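PDB 3S6F: N-acetyltransferase domain-containing protein from Deinococcus radiodurans, which probably transfers an acetyl group from acetyl-CoA to an amine, as a member of the GNAT family of N-acetyltransferases. Local coordinates for the interface of chains A and B. Numbering follows the deposited sequence. Chains: chain A/B, Hypothetical acetyltransferase.

Contact 1: the interface of chains A and B. Residues chain A 42-43, 46, 65, 67, 77-78; chain B 69, 71-73.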
# COMPACT_ATOMS: atom_id res chain seq x y z
N ARG A 42 17.45 -3.26 1.08
CA ARG A 42 16.52 -4.35 0.74
C ARG A 42 15.08 -3.87 0.58
O ARG A 42 14.36 -4.33 -0.32
CB ARG A 42 16.62 -5.49 1.74
CG ARG A 42 17.97 -6.18 1.81
CD ARG A 42 17.93 -7.44 2.76
NE ARG A 42 17.62 -7.12 4.19
CZ ARG A 42 16.54 -7.47 4.90
NH1 ARG A 42 15.53 -8.17 4.38
NH2 ARG A 42 16.44 -7.06 6.18
N ILE A 43 14.66 -2.95 1.46
CA ILE A 43 13.32 -2.36 1.32
C ILE A 43 13.13 -1.71 -0.04
O ILE A 43 12.13 -1.93 -0.72
CB ILE A 43 13.06 -1.35 2.50
CG1 ILE A 43 12.90 -2.10 3.82
CG2 ILE A 43 11.85 -0.48 2.21
CD1 ILE A 43 12.98 -1.21 5.06
N ARG A 46 12.81 -4.22 -2.82
CA ARG A 46 11.52 -4.91 -2.84
C ARG A 46 10.35 -4.01 -3.17
O ARG A 46 9.24 -4.49 -3.37
CB ARG A 46 11.26 -5.57 -1.49
CG ARG A 46 12.04 -6.87 -1.28
CD ARG A 46 11.53 -8.07 -2.10
NE ARG A 46 12.05 -9.31 -1.51
CZ ARG A 46 11.65 -9.83 -0.35
NH1 ARG A 46 10.69 -9.25 0.36
NH2 ARG A 46 12.21 -10.95 0.09
N ASN A 65 9.42 5.49 -1.28
CA ASN A 65 9.14 4.20 -1.90
C ASN A 65 7.65 4.03 -2.12
O ASN A 65 6.82 4.76 -1.56
CB ASN A 65 9.72 3.02 -1.10
CG ASN A 65 9.02 2.78 0.25
OD1 ASN A 65 8.53 3.72 0.87
ND2 ASN A 65 9.05 1.53 0.71
N LEU A 67 4.54 0.76 -2.96
CA LEU A 67 4.00 -0.56 -3.28
C LEU A 67 2.97 -0.37 -4.36
O LEU A 67 2.28 0.65 -4.39
CB LEU A 67 3.33 -1.16 -2.04
CG LEU A 67 4.10 -1.03 -0.72
CD1 LEU A 67 3.26 -1.63 0.42
CD2 LEU A 67 5.52 -1.62 -0.76
N PRO A 77 4.72 3.90 1.54
CA PRO A 77 5.02 3.68 2.95
C PRO A 77 5.90 4.72 3.62
O PRO A 77 5.68 5.05 4.78
CB PRO A 77 5.70 2.29 2.96
CG PRO A 77 5.20 1.61 1.71
CD PRO A 77 5.13 2.74 0.71
N LEU A 78 6.94 5.15 2.91
CA LEU A 78 8.02 5.97 3.48
C LEU A 78 8.36 7.13 2.58
O LEU A 78 8.52 6.96 1.37
CB LEU A 78 9.28 5.13 3.69
CG LEU A 78 9.19 3.89 4.58
CD1 LEU A 78 10.47 3.06 4.42
CD2 LEU A 78 8.90 4.25 6.04
N ASP B 69 6.02 -5.18 0.65
CA ASP B 69 7.43 -5.38 0.34
C ASP B 69 8.03 -6.57 1.10
O ASP B 69 9.20 -6.85 0.90
CB ASP B 69 8.24 -4.09 0.54
CG ASP B 69 8.27 -3.55 1.95
OD1 ASP B 69 8.00 -4.33 2.92
OD2 ASP B 69 8.53 -2.32 2.08
N ILE B 71 9.04 -6.84 3.99
CA ILE B 71 10.09 -6.48 4.94
C ILE B 71 9.61 -5.50 5.99
O ILE B 71 9.94 -5.66 7.18
CB ILE B 71 11.34 -5.89 4.25
CG1 ILE B 71 11.95 -6.88 3.27
CG2 ILE B 71 12.40 -5.42 5.27
CD1 ILE B 71 13.01 -6.29 2.32
N LEU B 72 8.86 -4.47 5.58
CA LEU B 72 8.44 -3.41 6.49
C LEU B 72 6.99 -3.02 6.36
O LEU B 72 6.40 -2.60 7.35
CB LEU B 72 9.32 -2.18 6.33
CG LEU B 72 9.33 -1.21 7.53
CD1 LEU B 72 10.11 -1.79 8.69
CD2 LEU B 72 9.85 0.19 7.10
N ALA B 73 6.40 -3.09 5.14
CA ALA B 73 5.12 -2.46 4.91
C ALA B 73 4.21 -3.20 3.95
O ALA B 73 4.67 -3.73 2.96
CB ALA B 73 5.30 -0.99 4.42
O HOH W 1 9.46 -1.14 -0.29
O HOH W 2 8.45 0.15 3.30

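Contact 2: the interface of chains A and B. Residues chain A 31, 134-136, 139; chain B 106.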
# COMPACT_ATOMS: atom_id res chain seq x y z
N TRP A 31 13.08 7.30 14.93
CA TRP A 31 12.60 5.94 15.10
C TRP A 31 13.34 5.28 16.24
O TRP A 31 14.56 5.27 16.24
CB TRP A 31 12.80 5.12 13.84
CG TRP A 31 11.89 5.47 12.69
CD1 TRP A 31 11.52 6.72 12.23
CD2 TRP A 31 11.26 4.53 11.83
NE1 TRP A 31 10.69 6.58 11.15
CE2 TRP A 31 10.49 5.26 10.90
CE3 TRP A 31 11.26 3.13 11.75
CZ2 TRP A 31 9.74 4.64 9.91
CZ3 TRP A 31 10.49 2.53 10.77
CH2 TRP A 31 9.74 3.28 9.88
N ARG A 134 0.65 -1.34 13.78
CA ARG A 134 2.08 -1.19 13.94
C ARG A 134 2.60 -2.31 14.80
O ARG A 134 2.22 -2.42 15.97
CB ARG A 134 2.48 0.18 14.53
CG ARG A 134 2.15 1.35 13.67
CD ARG A 134 2.98 1.46 12.39
NE ARG A 134 2.59 2.52 11.46
CZ ARG A 134 1.84 2.38 10.37
NH1 ARG A 134 1.25 1.26 10.09
NH2 ARG A 134 1.62 3.42 9.59
N ARG A 135 3.45 -3.15 14.26
CA ARG A 135 4.06 -4.24 14.96
C ARG A 135 5.46 -3.82 15.36
O ARG A 135 6.45 -4.04 14.65
CB ARG A 135 4.14 -5.48 14.08
CG ARG A 135 2.80 -6.20 13.82
CD ARG A 135 1.78 -5.40 13.04
NE ARG A 135 0.68 -6.27 12.65
CZ ARG A 135 0.66 -7.08 11.61
NH1 ARG A 135 1.65 -7.09 10.74
NH2 ARG A 135 -0.35 -7.92 11.44
N TYR A 136 5.53 -3.13 16.49
CA TYR A 136 6.72 -2.44 16.89
C TYR A 136 7.90 -3.39 17.11
O TYR A 136 9.05 -2.96 16.95
CB TYR A 136 6.46 -1.59 18.15
CG TYR A 136 5.58 -0.40 17.89
CD1 TYR A 136 6.06 0.73 17.24
CD2 TYR A 136 4.24 -0.41 18.28
CE1 TYR A 136 5.21 1.83 16.99
CE2 TYR A 136 3.41 0.67 18.03
CZ TYR A 136 3.90 1.77 17.41
OH TYR A 136 3.08 2.85 17.15
N GLN A 139 9.96 -3.25 13.91
CA GLN A 139 10.26 -1.95 13.37
C GLN A 139 11.55 -1.87 12.54
O GLN A 139 11.65 -1.03 11.65
CB GLN A 139 10.23 -0.91 14.50
CG GLN A 139 10.32 0.54 14.02
CD GLN A 139 10.21 1.48 15.22
OE1 GLN A 139 11.18 1.80 15.85
NE2 GLN A 139 8.96 1.86 15.60
N TYR B 106 6.05 -4.55 10.12
CA TYR B 106 5.88 -3.39 10.93
C TYR B 106 4.62 -2.60 10.64
O TYR B 106 3.86 -2.25 11.56
CB TYR B 106 7.14 -2.49 10.82
CG TYR B 106 7.01 -1.20 11.60
CD1 TYR B 106 6.63 -1.23 12.93
CD2 TYR B 106 7.24 0.03 11.02
CE1 TYR B 106 6.45 -0.08 13.63
CE2 TYR B 106 7.09 1.22 11.74
CZ TYR B 106 6.66 1.13 13.07
OH TYR B 106 6.42 2.25 13.84

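Contact 1: the interface of chains A and B
A:Arg46 reaches B:Asp69 through a direct hydrogen bond in which NH1 of the guanidinium gives to the backbone O, 2.9 Å away. The acceptor lies 11° out of the guanidinium plane, while the donor is tilted from the carbonyl plane and the angle at H is 135°, so the approach is in plane for the guanidinium but not for the carbonyl, and bent at H. The bond serves the backbone, not the carboxylate: A:Arg46 NH1 stays 6.2 Å from B:Asp69 OD1.

That carboxylate is divided between two tasks. With CG of B:Asp69 between its backbone N and carbonyl carbon, the carboxylate folds back over its own turn, where OD1 accepts from the backbone N of B:Ile71, B:Leu72 and B:Ala73, the straightest being B:Leu72 N at 2.8 Å and 177°. OD2 binds two waters across the contact; both also bond ND2 of A:Asn65, and one reaches A:Ile43 O.

Apolar packing flanks this polar core. The CD1 tip of B:Ile71 lies 3.7 Å from A:Arg42 CB and also touches A:Arg46 CG, while its CG2 branch meets A:Ile43 CG1. CD2 of B:Leu72 touches A:Ile43 CD1 and A:Leu78 CD1, and B:Ala73 CB abuts A:Pro77 CB at 3.6 Å.

The B residues form the turn leading into strand 73-75; it docks between the end of helix 37-46 and strand 60-68 of chain A, with A:Pro77 and A:Leu78 alongside.

Contact 2: the interface of chains A and B
B:Tyr106 inserts its ring between A:Arg134 and A:Gln139, whose aliphatic carbons take opposite faces. A:Arg134 CD sits 3.7 Å above one face, offset toward the rim, and on the other A:Gln139 CG lies 3.9 Å from the centroid in a CH-pi contact. CG of the tyrosine is anti to its backbone N (chi1 177°), which points the ring into the slot between the two side chains.

A:Gln139 runs beside the tyrosine, pointing the same way, with its amide turned 83° from the ring plane. Its NE2 makes a weak hydrogen bond of 3.1 Å to the phenol OH of B:Tyr106. In the plane of the tyrosine ring, A:Tyr136 CD1 approaches its rim, 3.7 Å from B:Tyr106 CE1. On the side of A:Gln139, the indole edge of A:Trp31 comes in obliquely past the rim, its CZ3 3.8 Å from B:Tyr106 CE2; the pair is edge-to-face.

The base of the residue is tied by its backbone: A:Arg135 N gives a 2.9 Å hydrogen bond to B:Tyr106 O, 162° at H and directed at a lone pair in the carbonyl plane. An alanine in place of B:Tyr106 would probably open a gap between A:Arg134 and A:Gln139 and leave the A:Gln139 amide without its phenol partner.

B:Tyr106 lies just before strand 107-112, and chain A receives it where strand 126-134 ends and the chain runs on through A:Arg135 and 3-10 helix 136-138 to A:Gln139, with the loop of A:Trp31 beside it.

The centres of the C-alpha atoms of contact 1 and contact 2 are about 13 Å apart, so they are neighbouring patches of one A-B surface. They share no residue. Contact 1 uses the turn before strand 73-75 of chain B against helix 37-46 and strand 60-68 of chain A, whereas contact 2 brings the residue just before strand 107-112 of chain B to the end of strand 126-134 and the segment after it in chain A, with A:Trp31 beside it. Two-fold symmetry repeats both with the chains exchanged, so each subunit both inserts and receives. This is consistent with a dimer, although the structure alone does not show the state in solution.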